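Long-range contacts in ribosomal protein s2-related protein (Deinococcus radiodurans, PDB 2JH3), which binds a [4Fe-4S] cluster and may act as a CbiX-type chelatase, possibly a sirohydrochlorin ferrochelatase: residues 27-31 with 43-47; 49-53 with 342-347; 65-71 with 108-114; 327-331 with 366-371. All coordinates share one frame. Residue numbers count along the deposited sequence, not the author numbering.

Contact 1. Residues 27-31 with 43-47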
loop_
_atom_site.group_PDB
_atom_site.type_symbol
_atom_site.label_atom_id
_atom_site.label_comp_id
_atom_site.label_asym_id
_atom_site.label_seq_id
_atom_site.Cartn_x
_atom_site.Cartn_y
_atom_site.Cartn_z
ATOM N N ALA A 27 -4.912 28.473 10.786
ATOM C CA ALA A 27 -3.706 28.226 11.605
ATOM C C ALA A 27 -2.499 28.917 11.028
ATOM O O ALA A 27 -1.773 29.628 11.704
ATOM C CB ALA A 27 -3.449 26.722 11.736
ATOM N N GLU A 28 -2.308 28.747 9.741
ATOM C CA GLU A 28 -1.206 29.376 9.058
ATOM C C GLU A 28 -1.301 30.921 9.108
ATOM O O GLU A 28 -0.305 31.576 9.332
ATOM C CB GLU A 28 -1.038 28.827 7.620
ATOM C CG GLU A 28 0.246 29.460 6.954
ATOM C CD GLU A 28 0.545 29.020 5.532
ATOM O OE1 GLU A 28 1.570 29.511 4.987
ATOM O OE2 GLU A 28 -0.206 28.199 4.965
ATOM N N ALA A 29 -2.498 31.509 8.950
ATOM C CA ALA A 29 -2.639 32.965 8.997
ATOM C C ALA A 29 -2.228 33.552 10.371
ATOM O O ALA A 29 -1.593 34.599 10.463
ATOM C CB ALA A 29 -4.091 33.345 8.699
ATOM N N LEU A 30 -2.622 32.849 11.423
ATOM C CA LEU A 30 -2.402 33.236 12.771
ATOM C C LEU A 30 -0.931 33.034 13.166
ATOM O O LEU A 30 -0.378 33.834 13.944
ATOM C CB LEU A 30 -3.342 32.440 13.683
ATOM C CG LEU A 30 -4.818 32.791 13.688
ATOM C CD1 LEU A 30 -5.605 31.964 14.707
ATOM C CD2 LEU A 30 -4.976 34.237 13.969
ATOM N N ARG A 31 -0.268 32.020 12.629
ATOM C CA ARG A 31 1.192 31.904 12.861
ATOM C C ARG A 31 1.977 33.039 12.224
ATOM O O ARG A 31 2.985 33.456 12.774
ATOM C CB ARG A 31 1.791 30.591 12.316
ATOM C CG ARG A 31 1.325 29.375 12.975
ATOM C CD ARG A 31 1.965 28.154 12.335
ATOM N NE ARG A 31 1.209 27.001 12.791
ATOM C CZ ARG A 31 0.564 26.144 11.998
ATOM N NH1 ARG A 31 0.630 26.279 10.662
ATOM N NH2 ARG A 31 -0.170 25.197 12.524
ATOM N N GLU A 43 2.405 29.609 20.049
ATOM C CA GLU A 43 2.333 28.613 19.018
ATOM C C GLU A 43 0.860 28.375 18.648
ATOM O O GLU A 43 -0.051 28.682 19.451
ATOM C CB GLU A 43 2.992 27.292 19.463
ATOM C CG GLU A 43 2.135 26.424 20.365
ATOM C CD GLU A 43 2.793 25.140 20.715
ATOM O OE1 GLU A 43 3.729 24.737 19.988
ATOM O OE2 GLU A 43 2.398 24.538 21.719
ATOM N N VAL A 44 0.659 27.857 17.432
ATOM C CA VAL A 44 -0.665 27.486 16.906
ATOM C C VAL A 44 -0.540 26.085 16.317
ATOM O O VAL A 44 0.315 25.805 15.445
ATOM C CB VAL A 44 -1.184 28.490 15.864
ATOM C CG1 VAL A 44 -2.565 28.143 15.410
ATOM C CG2 VAL A 44 -1.146 29.921 16.417
ATOM N N LEU A 45 -1.313 25.183 16.875
ATOM C CA LEU A 45 -1.292 23.799 16.469
ATOM C C LEU A 45 -2.659 23.392 15.889
ATOM O O LEU A 45 -3.689 24.116 16.061
ATOM C CB LEU A 45 -0.906 22.933 17.669
ATOM C CG LEU A 45 0.530 23.201 18.217
ATOM C CD1 LEU A 45 0.815 22.233 19.328
ATOM C CD2 LEU A 45 1.677 23.090 17.212
ATOM N N GLU A 46 -2.664 22.223 15.244
ATOM C CA GLU A 46 -3.861 21.679 14.609
ATOM C C GLU A 46 -4.190 20.323 15.154
ATOM O O GLU A 46 -3.301 19.521 15.494
ATOM C CB GLU A 46 -3.646 21.529 13.119
ATOM C CG GLU A 46 -3.419 22.821 12.453
ATOM C CD GLU A 46 -2.675 22.666 11.116
ATOM O OE1 GLU A 46 -2.963 21.686 10.410
ATOM O OE2 GLU A 46 -1.885 23.543 10.750
ATOM N N GLY A 47 -5.476 20.032 15.244
ATOM C CA GLY A 47 -5.913 18.672 15.454
ATOM C C GLY A 47 -7.191 18.356 14.683
ATOM O O GLY A 47 -7.962 19.268 14.321
#

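Contact 2. Residues 49-53 with 342-347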
loop_
_atom_site.group_PDB
_atom_site.type_symbol
_atom_site.label_atom_id
_atom_site.label_comp_id
_atom_site.label_asym_id
_atom_site.label_seq_id
_atom_site.Cartn_x
_atom_site.Cartn_y
_atom_site.Cartn_z
ATOM N N TRP A 49 -10.552 15.356 13.922
ATOM C CA TRP A 49 -11.290 14.197 14.312
ATOM C C TRP A 49 -10.875 12.978 13.444
ATOM O O TRP A 49 -10.607 11.913 13.983
ATOM C CB TRP A 49 -12.810 14.491 14.191
ATOM C CG TRP A 49 -13.713 13.400 14.655
ATOM C CD1 TRP A 49 -13.387 12.267 15.314
ATOM C CD2 TRP A 49 -15.104 13.299 14.360
ATOM N NE1 TRP A 49 -14.501 11.466 15.487
ATOM C CE2 TRP A 49 -15.571 12.098 14.921
ATOM C CE3 TRP A 49 -15.991 14.126 13.702
ATOM C CZ2 TRP A 49 -16.913 11.705 14.847
ATOM C CZ3 TRP A 49 -17.312 13.745 13.638
ATOM C CH2 TRP A 49 -17.756 12.546 14.200
ATOM N N GLN A 50 -10.822 13.155 12.124
ATOM C CA GLN A 50 -10.724 12.054 11.177
ATOM C C GLN A 50 -9.354 11.926 10.490
ATOM O O GLN A 50 -9.214 11.172 9.504
ATOM C CB GLN A 50 -11.825 12.205 10.128
ATOM C CG GLN A 50 -13.148 12.045 10.721
ATOM C CD GLN A 50 -13.353 10.659 11.220
ATOM O OE1 GLN A 50 -13.123 9.696 10.482
ATOM N NE2 GLN A 50 -13.751 10.517 12.479
ATOM N N GLN A 51 -8.339 12.645 10.970
ATOM C CA GLN A 51 -6.979 12.503 10.450
ATOM C C GLN A 51 -5.951 12.974 11.427
ATOM O O GLN A 51 -6.308 13.538 12.463
ATOM C CB GLN A 51 -6.801 13.225 9.094
ATOM C CG GLN A 51 -6.903 14.759 9.168
ATOM C CD GLN A 51 -6.909 15.376 7.798
ATOM O OE1 GLN A 51 -7.823 15.221 7.013
ATOM N NE2 GLN A 51 -5.866 16.108 7.504
ATOM N N GLU A 52 -4.678 12.672 11.155
ATOM C CA GLU A 52 -3.578 13.137 12.005
ATOM C C GLU A 52 -3.230 14.599 11.663
ATOM O O GLU A 52 -3.272 14.968 10.480
ATOM C CB GLU A 52 -2.352 12.264 11.825
ATOM C CG GLU A 52 -2.532 10.852 12.313
ATOM C CD GLU A 52 -1.184 10.121 12.410
ATOM O OE1 GLU A 52 -0.310 10.245 11.468
ATOM O OE2 GLU A 52 -0.998 9.487 13.473
ATOM N N PRO A 53 -2.826 15.409 12.664
ATOM C CA PRO A 53 -2.757 15.131 14.097
ATOM C C PRO A 53 -4.135 14.899 14.633
ATOM O O PRO A 53 -5.036 15.696 14.310
ATOM C CB PRO A 53 -2.231 16.449 14.720
ATOM C CG PRO A 53 -1.796 17.320 13.616
ATOM C CD PRO A 53 -2.391 16.775 12.336
ATOM N N TRP A 342 -5.251 10.881 -0.463
ATOM C CA TRP A 342 -5.028 11.514 0.828
ATOM C C TRP A 342 -4.344 10.540 1.749
ATOM O O TRP A 342 -4.646 9.359 1.733
ATOM C CB TRP A 342 -6.382 11.875 1.408
ATOM C CG TRP A 342 -6.409 12.806 2.505
ATOM C CD1 TRP A 342 -6.950 12.584 3.746
ATOM C CD2 TRP A 342 -5.957 14.161 2.505
ATOM N NE1 TRP A 342 -6.851 13.710 4.509
ATOM C CE2 TRP A 342 -6.246 14.689 3.784
ATOM C CE3 TRP A 342 -5.296 14.974 1.568
ATOM C CZ2 TRP A 342 -5.909 15.987 4.149
ATOM C CZ3 TRP A 342 -4.999 16.285 1.934
ATOM C CH2 TRP A 342 -5.315 16.768 3.219
ATOM N N ARG A 343 -3.489 11.073 2.619
ATOM C CA ARG A 343 -2.843 10.305 3.673
ATOM C C ARG A 343 -3.278 10.722 5.085
ATOM O O ARG A 343 -2.576 11.534 5.731
ATOM C CB ARG A 343 -1.349 10.567 3.533
ATOM C CG ARG A 343 -0.746 10.093 2.183
ATOM C CD ARG A 343 0.775 10.314 2.041
ATOM N NE ARG A 343 1.507 9.513 3.031
ATOM C CZ ARG A 343 2.186 9.953 4.085
ATOM N NH1 ARG A 343 2.299 11.231 4.329
ATOM N NH2 ARG A 343 2.729 9.043 4.939
ATOM N N PRO A 344 -4.412 10.179 5.585
ATOM C CA PRO A 344 -4.913 10.577 6.909
ATOM C C PRO A 344 -4.046 10.115 8.058
ATOM O O PRO A 344 -3.965 10.771 9.097
ATOM C CB PRO A 344 -6.287 9.961 6.938
ATOM C CG PRO A 344 -6.226 8.824 6.070
ATOM C CD PRO A 344 -5.293 9.162 4.981
ATOM N N ILE A 345 -3.323 9.003 7.846
ATOM C CA ILE A 345 -2.388 8.488 8.781
ATOM C C ILE A 345 -0.983 8.635 8.201
ATOM O O ILE A 345 -0.621 7.935 7.260
ATOM C CB ILE A 345 -2.670 6.967 9.119
ATOM C CG1 ILE A 345 -4.104 6.720 9.588
ATOM C CG2 ILE A 345 -1.684 6.518 10.161
ATOM C CD1 ILE A 345 -4.589 7.509 10.790
ATOM N N ARG A 346 -0.194 9.565 8.770
ATOM C CA ARG A 346 1.023 10.041 8.107
ATOM C C ARG A 346 2.186 9.096 8.297
ATOM O O ARG A 346 3.200 9.238 7.661
ATOM C CB ARG A 346 1.325 11.480 8.593
ATOM C CG ARG A 346 0.523 12.547 7.803
ATOM C CD ARG A 346 0.612 13.968 8.315
ATOM N NE ARG A 346 0.293 14.923 7.256
ATOM C CZ ARG A 346 1.102 15.320 6.292
ATOM N NH1 ARG A 346 0.642 16.166 5.386
ATOM N NH2 ARG A 346 2.407 15.025 6.297
ATOM N N THR A 347 2.088 8.161 9.238
ATOM C CA THR A 347 3.076 7.081 9.388
ATOM C C THR A 347 2.904 5.869 8.413
ATOM O O THR A 347 3.629 4.914 8.518
ATOM C CB THR A 347 3.084 6.534 10.776
ATOM O OG1 THR A 347 1.759 6.231 11.246
ATOM C CG2 THR A 347 3.704 7.556 11.702
HETATM O O HOH W 1 -2.877 13.822 7.881
#

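Contact 3. Residues 65-71 with 108-114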
loop_
_atom_site.group_PDB
_atom_site.type_symbol
_atom_site.label_atom_id
_atom_site.label_comp_id
_atom_site.label_asym_id
_atom_site.label_seq_id
_atom_site.Cartn_x
_atom_site.Cartn_y
_atom_site.Cartn_z
ATOM N N SER A 65 2.000 24.923 28.993
ATOM C CA SER A 65 1.200 24.321 30.055
ATOM C C SER A 65 -0.155 25.000 30.165
ATOM O O SER A 65 -0.982 24.632 30.998
ATOM C CB SER A 65 1.955 24.454 31.397
ATOM O OG SER A 65 2.164 25.827 31.718
ATOM N N ASP A 66 -0.360 25.996 29.314
ATOM C CA ASP A 66 -1.619 26.718 29.162
ATOM C C ASP A 66 -2.093 26.607 27.720
ATOM O O ASP A 66 -1.438 27.078 26.792
ATOM C CB ASP A 66 -1.421 28.193 29.512
ATOM C CG ASP A 66 -2.721 29.006 29.436
ATOM O OD1 ASP A 66 -3.285 29.271 30.526
ATOM O OD2 ASP A 66 -3.162 29.408 28.314
ATOM N N VAL A 67 -3.232 25.954 27.537
ATOM C CA VAL A 67 -3.724 25.673 26.168
ATOM C C VAL A 67 -5.180 26.071 25.983
ATOM O O VAL A 67 -6.013 25.902 26.891
ATOM C CB VAL A 67 -3.454 24.176 25.795
ATOM C CG1 VAL A 67 -4.249 23.291 26.577
ATOM C CG2 VAL A 67 -3.727 23.888 24.294
ATOM N N THR A 68 -5.462 26.678 24.834
ATOM C CA THR A 68 -6.837 27.055 24.459
ATOM C C THR A 68 -7.134 26.224 23.212
ATOM O O THR A 68 -6.319 26.215 22.261
ATOM C CB THR A 68 -6.961 28.583 24.145
ATOM O OG1 THR A 68 -6.524 29.324 25.259
ATOM C CG2 THR A 68 -8.407 28.961 23.851
ATOM N N VAL A 69 -8.248 25.511 23.247
ATOM C CA VAL A 69 -8.660 24.645 22.150
ATOM C C VAL A 69 -9.940 25.235 21.548
ATOM O O VAL A 69 -10.972 25.261 22.223
ATOM C CB VAL A 69 -8.923 23.233 22.631
ATOM C CG1 VAL A 69 -9.356 22.313 21.545
ATOM C CG2 VAL A 69 -7.631 22.665 23.298
ATOM N N VAL A 70 -9.838 25.663 20.298
ATOM C CA VAL A 70 -11.030 26.164 19.546
ATOM C C VAL A 70 -11.470 25.204 18.433
ATOM O O VAL A 70 -10.713 24.966 17.468
ATOM C CB VAL A 70 -10.742 27.531 18.900
ATOM C CG1 VAL A 70 -12.021 28.103 18.107
ATOM C CG2 VAL A 70 -10.283 28.558 19.951
ATOM N N PRO A 71 -12.728 24.733 18.476
ATOM C CA PRO A 71 -13.295 24.002 17.359
ATOM C C PRO A 71 -13.655 24.833 16.116
ATOM O O PRO A 71 -14.587 25.642 16.168
ATOM C CB PRO A 71 -14.592 23.376 17.960
ATOM C CG PRO A 71 -14.400 23.445 19.414
ATOM C CD PRO A 71 -13.670 24.740 19.602
ATOM N N ARG A 108 -1.180 20.192 31.975
ATOM C CA ARG A 108 -1.710 21.370 31.315
ATOM C C ARG A 108 -3.075 21.828 31.825
ATOM O O ARG A 108 -3.936 21.006 32.188
ATOM C CB ARG A 108 -1.810 21.092 29.823
ATOM C CG ARG A 108 -0.513 20.561 29.242
ATOM C CD ARG A 108 -0.583 20.501 27.761
ATOM N NE ARG A 108 0.671 20.115 27.104
ATOM C CZ ARG A 108 1.131 18.864 27.014
ATOM N NH1 ARG A 108 0.479 17.884 27.619
ATOM N NH2 ARG A 108 2.270 18.604 26.353
ATOM N N ARG A 109 -3.239 23.153 31.871
ATOM C CA ARG A 109 -4.537 23.776 31.935
ATOM C C ARG A 109 -5.075 23.983 30.523
ATOM O O ARG A 109 -4.516 24.713 29.732
ATOM C CB ARG A 109 -4.420 25.112 32.582
ATOM C CG ARG A 109 -5.730 25.718 32.937
ATOM C CD ARG A 109 -5.495 27.175 33.226
ATOM N NE ARG A 109 -6.697 27.856 33.693
ATOM C CZ ARG A 109 -7.511 28.598 32.933
ATOM N NH1 ARG A 109 -7.280 28.756 31.624
ATOM N NH2 ARG A 109 -8.563 29.201 33.502
ATOM N N VAL A 110 -6.182 23.331 30.245
ATOM C CA VAL A 110 -6.827 23.348 28.954
ATOM C C VAL A 110 -8.175 24.040 29.109
ATOM O O VAL A 110 -8.980 23.643 29.959
ATOM C CB VAL A 110 -7.110 21.887 28.487
ATOM C CG1 VAL A 110 -7.629 21.864 27.067
ATOM C CG2 VAL A 110 -5.848 21.038 28.640
ATOM N N ARG A 111 -8.413 25.006 28.242
ATOM C CA ARG A 111 -9.739 25.639 28.053
ATOM C C ARG A 111 -10.269 25.301 26.650
ATOM O O ARG A 111 -9.647 25.623 25.640
ATOM C CB ARG A 111 -9.600 27.149 28.224
ATOM C CG ARG A 111 -10.882 27.893 28.291
ATOM C CD ARG A 111 -10.615 29.358 28.752
ATOM N NE ARG A 111 -11.244 30.226 27.776
ATOM C CZ ARG A 111 -10.607 30.976 26.887
ATOM N NH1 ARG A 111 -9.276 31.061 26.844
ATOM N NH2 ARG A 111 -11.347 31.662 26.041
ATOM N N TYR A 112 -11.403 24.634 26.635
ATOM C CA TYR A 112 -12.138 24.234 25.441
ATOM C C TYR A 112 -13.260 25.234 25.191
ATOM O O TYR A 112 -14.149 25.426 26.041
ATOM C CB TYR A 112 -12.672 22.818 25.634
ATOM C CG TYR A 112 -13.460 22.232 24.472
ATOM C CD1 TYR A 112 -12.827 21.839 23.302
ATOM C CD2 TYR A 112 -14.835 22.059 24.544
ATOM C CE1 TYR A 112 -13.539 21.274 22.250
ATOM C CE2 TYR A 112 -15.552 21.489 23.475
ATOM C CZ TYR A 112 -14.882 21.102 22.337
ATOM O OH TYR A 112 -15.550 20.563 21.247
ATOM N N THR A 113 -13.187 25.931 24.058
ATOM C CA THR A 113 -14.160 26.996 23.774
ATOM C C THR A 113 -15.399 26.465 23.017
ATOM O O THR A 113 -15.471 25.305 22.571
ATOM C CB THR A 113 -13.563 28.155 22.957
ATOM O OG1 THR A 113 -13.376 27.785 21.569
ATOM C CG2 THR A 113 -12.225 28.618 23.509
ATOM N N ARG A 114 -16.368 27.371 22.874
ATOM C CA ARG A 114 -17.484 27.190 21.987
ATOM C C ARG A 114 -16.919 27.148 20.611
ATOM O O ARG A 114 -15.800 27.634 20.340
ATOM C CB ARG A 114 -18.478 28.346 22.186
ATOM C CG ARG A 114 -19.136 28.246 23.519
ATOM C CD ARG A 114 -20.193 29.366 23.704
ATOM N NE ARG A 114 -21.370 29.164 22.844
ATOM C CZ ARG A 114 -22.415 30.007 22.787
ATOM N NH1 ARG A 114 -22.422 31.130 23.518
ATOM N NH2 ARG A 114 -23.415 29.754 21.959
HETATM O O HOH W 2 -5.852 27.778 29.288
#

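Contact 4. Residues 327-331 with 366-371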
loop_
_atom_site.group_PDB
_atom_site.type_symbol
_atom_site.label_atom_id
_atom_site.label_comp_id
_atom_site.label_asym_id
_atom_site.label_seq_id
_atom_site.Cartn_x
_atom_site.Cartn_y
_atom_site.Cartn_z
ATOM N N PRO A 327 7.300 24.892 6.999
ATOM C CA PRO A 327 6.587 23.677 7.522
ATOM C C PRO A 327 5.305 23.374 6.814
ATOM O O PRO A 327 4.944 22.222 6.516
ATOM C CB PRO A 327 6.315 24.065 8.978
ATOM C CG PRO A 327 7.339 25.055 9.287
ATOM C CD PRO A 327 7.693 25.793 8.097
ATOM N N GLU A 328 4.591 24.434 6.450
ATOM C CA GLU A 328 3.303 24.271 5.799
ATOM C C GLU A 328 3.441 23.773 4.362
ATOM O O GLU A 328 2.575 22.999 3.863
ATOM C CB GLU A 328 2.512 25.607 5.826
ATOM C CG GLU A 328 2.061 26.123 7.206
ATOM C CD GLU A 328 3.132 26.927 8.013
ATOM O OE1 GLU A 328 4.283 27.042 7.557
ATOM O OE2 GLU A 328 2.795 27.498 9.094
ATOM N N GLY A 329 4.444 24.239 3.656
ATOM C CA GLY A 329 4.769 23.702 2.344
ATOM C C GLY A 329 5.125 22.219 2.330
ATOM O O GLY A 329 4.734 21.461 1.422
ATOM N N LEU A 330 5.976 21.846 3.273
ATOM C CA LEU A 330 6.326 20.436 3.496
ATOM C C LEU A 330 5.098 19.584 3.771
ATOM O O LEU A 330 4.973 18.503 3.194
ATOM C CB LEU A 330 7.270 20.342 4.672
ATOM C CG LEU A 330 7.697 18.963 5.205
ATOM C CD1 LEU A 330 8.228 18.133 4.074
ATOM C CD2 LEU A 330 8.734 19.105 6.251
ATOM N N ARG A 331 4.225 20.054 4.662
ATOM C CA ARG A 331 2.934 19.431 4.983
ATOM C C ARG A 331 2.009 19.213 3.744
ATOM O O ARG A 331 1.566 18.075 3.427
ATOM C CB ARG A 331 2.250 20.210 6.129
ATOM C CG ARG A 331 0.836 19.686 6.489
ATOM C CD ARG A 331 -0.277 20.559 5.855
ATOM N NE ARG A 331 -0.481 21.736 6.742
ATOM C CZ ARG A 331 -0.501 23.006 6.377
ATOM N NH1 ARG A 331 -0.433 23.402 5.130
ATOM N NH2 ARG A 331 -0.645 23.910 7.294
ATOM N N LEU A 366 7.970 22.521 14.118
ATOM C CA LEU A 366 6.677 22.556 13.361
ATOM C C LEU A 366 6.729 21.739 12.101
ATOM O O LEU A 366 5.812 21.067 11.808
ATOM C CB LEU A 366 6.185 23.991 13.091
ATOM C CG LEU A 366 4.747 24.130 12.520
ATOM C CD1 LEU A 366 3.693 23.570 13.440
ATOM C CD2 LEU A 366 4.455 25.628 12.177
ATOM N N GLY A 367 7.811 21.805 11.351
ATOM C CA GLY A 367 8.031 20.963 10.240
ATOM C C GLY A 367 7.836 19.491 10.450
ATOM O O GLY A 367 7.040 18.842 9.784
ATOM N N LEU A 368 8.480 19.004 11.476
ATOM C CA LEU A 368 8.403 17.600 11.854
ATOM C C LEU A 368 7.104 17.220 12.502
ATOM O O LEU A 368 6.642 16.116 12.272
ATOM C CB LEU A 368 9.591 17.235 12.788
ATOM C CG LEU A 368 10.898 16.537 12.341
ATOM C CD1 LEU A 368 10.994 16.054 10.886
ATOM C CD2 LEU A 368 12.115 17.211 12.707
ATOM N N GLU A 369 6.498 18.124 13.280
ATOM C CA GLU A 369 5.195 17.900 13.827
ATOM C C GLU A 369 4.061 17.852 12.793
ATOM O O GLU A 369 3.128 17.051 12.974
ATOM C CB GLU A 369 4.828 18.931 14.881
ATOM C CG GLU A 369 3.667 18.425 15.727
ATOM C CD GLU A 369 4.163 17.430 16.774
ATOM O OE1 GLU A 369 4.832 17.923 17.717
ATOM O OE2 GLU A 369 3.928 16.203 16.659
ATOM N N LEU A 370 4.099 18.684 11.753
ATOM C CA LEU A 370 3.116 18.556 10.733
ATOM C C LEU A 370 3.362 17.329 9.789
ATOM O O LEU A 370 2.427 16.849 9.174
ATOM C CB LEU A 370 3.023 19.861 9.922
ATOM C CG LEU A 370 2.568 21.141 10.656
ATOM C CD1 LEU A 370 2.630 22.364 9.781
ATOM C CD2 LEU A 370 1.167 21.009 11.373
ATOM N N LEU A 371 4.611 16.933 9.597
ATOM C CA LEU A 371 4.993 15.861 8.701
ATOM C C LEU A 371 4.648 14.494 9.291
ATOM O O LEU A 371 4.055 13.610 8.659
ATOM C CB LEU A 371 6.492 15.904 8.489
ATOM C CG LEU A 371 7.073 14.724 7.657
ATOM C CD1 LEU A 371 6.604 14.696 6.276
ATOM C CD2 LEU A 371 8.576 14.852 7.621
HETATM O O HOH W 3 5.616 19.605 7.579
#

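Contact 1. Residues 27-31 with 43-47
Val-44 gives up the most surface here, 97 Å², and it does so by turning its side chain from the strand into one flank of the helix. Its CG1 lies 4.0 Å from Ala-27 CB, and its CG2 is 4.3 Å from Leu-30 CB, so two residues one helical turn apart receive its two methyls. The small Ala-27 lets the backbones close in: Ala-27 CA and Val-44 CA are 6.2 Å apart, and the axes of the two short segments approach to 8.4 Å, running antiparallel at 172°. That is the geometry of a beta-alpha-beta crossover, in which strand 5-10, helix 18-35 and strand 43-48 follow one another in a CbiX-type chelatase domain and the helix returns across the sheet. Arg-31, next in buried area, reaches over the strand with its extended chain. Its NE and NH2 both donate to Val-44 O, each at 3.0 Å, a carbonyl at the sheet's edge that has no further strand beside it in this chain. The same Arg-31 NH2 forms a salt bridge with Glu-46 OE2 at 3.0 Å, while NH1 is paired with Glu-328. Glu-46 OE2 also packs 3.7 Å from Ala-27 CB, and its OE1 is hydrogen-bonded to Tyr-48.

Contact 2. Residues 49-53 with 342-347
Gln-50 touches the second loop lightly, its O lying 4.1 Å from Pro-344 CB. At Gln-51 the two loops draw together, with CA only 4.5 Å from Pro-344 CA and CB 3.9 Å from Pro-344 CB. Gln-51 OE1 accepts a hydrogen bond from Trp-342 NE1 at 3.1 Å, met at the indole edge, and another from the backbone of Ser-13. These are two irregular loops from different parts of the protein: 49-53 follows strand 43-48 of the CbiX-type domain, whereas 342-347 belongs to the stabilising domain and runs beside the [4Fe-4S] site, with the Ile-345 side chain about 4 Å from the cluster. Glu-52, the most buried by the contact, holds both ends of a short span: its N donates to Pro-344 O at 2.9 Å, and its OE1 accepts from Arg-346 N at 2.8 Å. Its OE2 is bound to Gln-57 and to Arg-427 of the cluster pocket. A water lies within hydrogen-bonding distance of Arg-343 O (3.2 Å) and of Glu-52 O (2.9 Å), the carbonyl of the cis peptide to Pro-53.

Contact 3. Residues 65-71 with 108-114
Five backbone hydrogen bonds join segments 65-71 and 108-114 as parallel neighbours within the CbiX-type domain. Arg-109 N donates to Ser-65 O (2.8 Å), Val-67 N to Arg-109 O (2.8 Å), Arg-111 N to Val-67 O (2.9 Å), Val-69 N to Arg-111 O (2.8 Å) and Thr-113 N to Val-69 O (3.0 Å). Arg-109 and Arg-111 thus use both N and O on this side, as do Val-67 and Val-69; the alternate residues Asp-66, Thr-68 and Val-70 bond to strand 5-10 instead. Val-67 O also accepts a hydrogen bond from a water at 3.0 Å, which in turn accepts from Arg-109 NH1 at 2.9 Å. Asp-66 OD1 is 4.2 Å from Arg-109 NH1, too far for a salt bridge. Arg-111 finds its acceptors in the carbonyls of Ala-261 and Gly-99, and Tyr-112 OH is bonded to Thr-80 O. On the face bearing Val-67, Val-69, Val-110 and Tyr-112, the packing is apolar: Val-67 CG1 meets Val-110 CG2 at 3.4 Å and Val-69 CG1 meets Tyr-112 CD1 at 3.9 Å. The strands therefore cohere chiefly through main-chain bonds, backed by this apolar face, while Arg-111 and Tyr-112 spend their polar ends on surrounding carbonyls.

Contact 4. Residues 327-331 with 366-371
Leu-366 opens the second helix segment by laying its CG 3.9 Å from Pro-327 CB; its CD2 comes within 4.0 Å of Glu-328 OE2, the oxygen that forms a salt bridge with Arg-31 of helix 18-35. Gly-367 follows at the tightest point. With no side chain to interpose, its CA lies 4.1 Å from Pro-327 CA, its N is 3.6 Å from Pro-327 CB, and its O is 3.9 Å from Leu-330 CD2. A water sits between the backbones, donating to Gly-367 O at 2.7 Å and to Pro-327 O at 2.9 Å; these carbonyls also accept the helical bonds from Leu-371 N and Arg-331 N. Leu-368 points away and packs on helix 275-290, which Glu-369 also touches at Trp-281. Leu-370 returns to the interface and has the largest area covered, 72 Å²: its CD1 is 4.1 Å from Pro-327 CB and its CB 3.9 Å from Arg-331 CB. Leu-371 ends the segment with CD1 4.4 Å from Leu-330 CD1, while Leu-330 also packs on strand 355-359. The segment axes come within 8.5 Å at a signed crossing angle of -23°, with both helices running the same way. Such a close, nearly parallel helix pair, with glycine at its narrowest point and leucines around it, is a helix-helix packing inside the stabilising domain, set against helix 18-35 of the CbiX-type domain.

All four contacts are largely buried, but they hold different parts together. Contacts 1 and 3 belong to one sheet of the CbiX-type domain: contact 3 pairs inner strands through main-chain bonds, whereas contact 1 lays a helix on an outermost strand with an arginine serving the carbonyl on the strand's outer edge. Contact 4, apolar and water-bridged, lies within the stabilising domain, and contact 2 joins the two domains through polar loops near the cluster. Contacts 1 and 4 meet across the domain boundary in the Arg-31 NH1 to Glu-328 OE2 salt bridge (2.9 Å). Contacts 2 and 4 meet where Arg-346 NH1 lies 2.9 Å from Arg-331 O, a probable hydrogen bond.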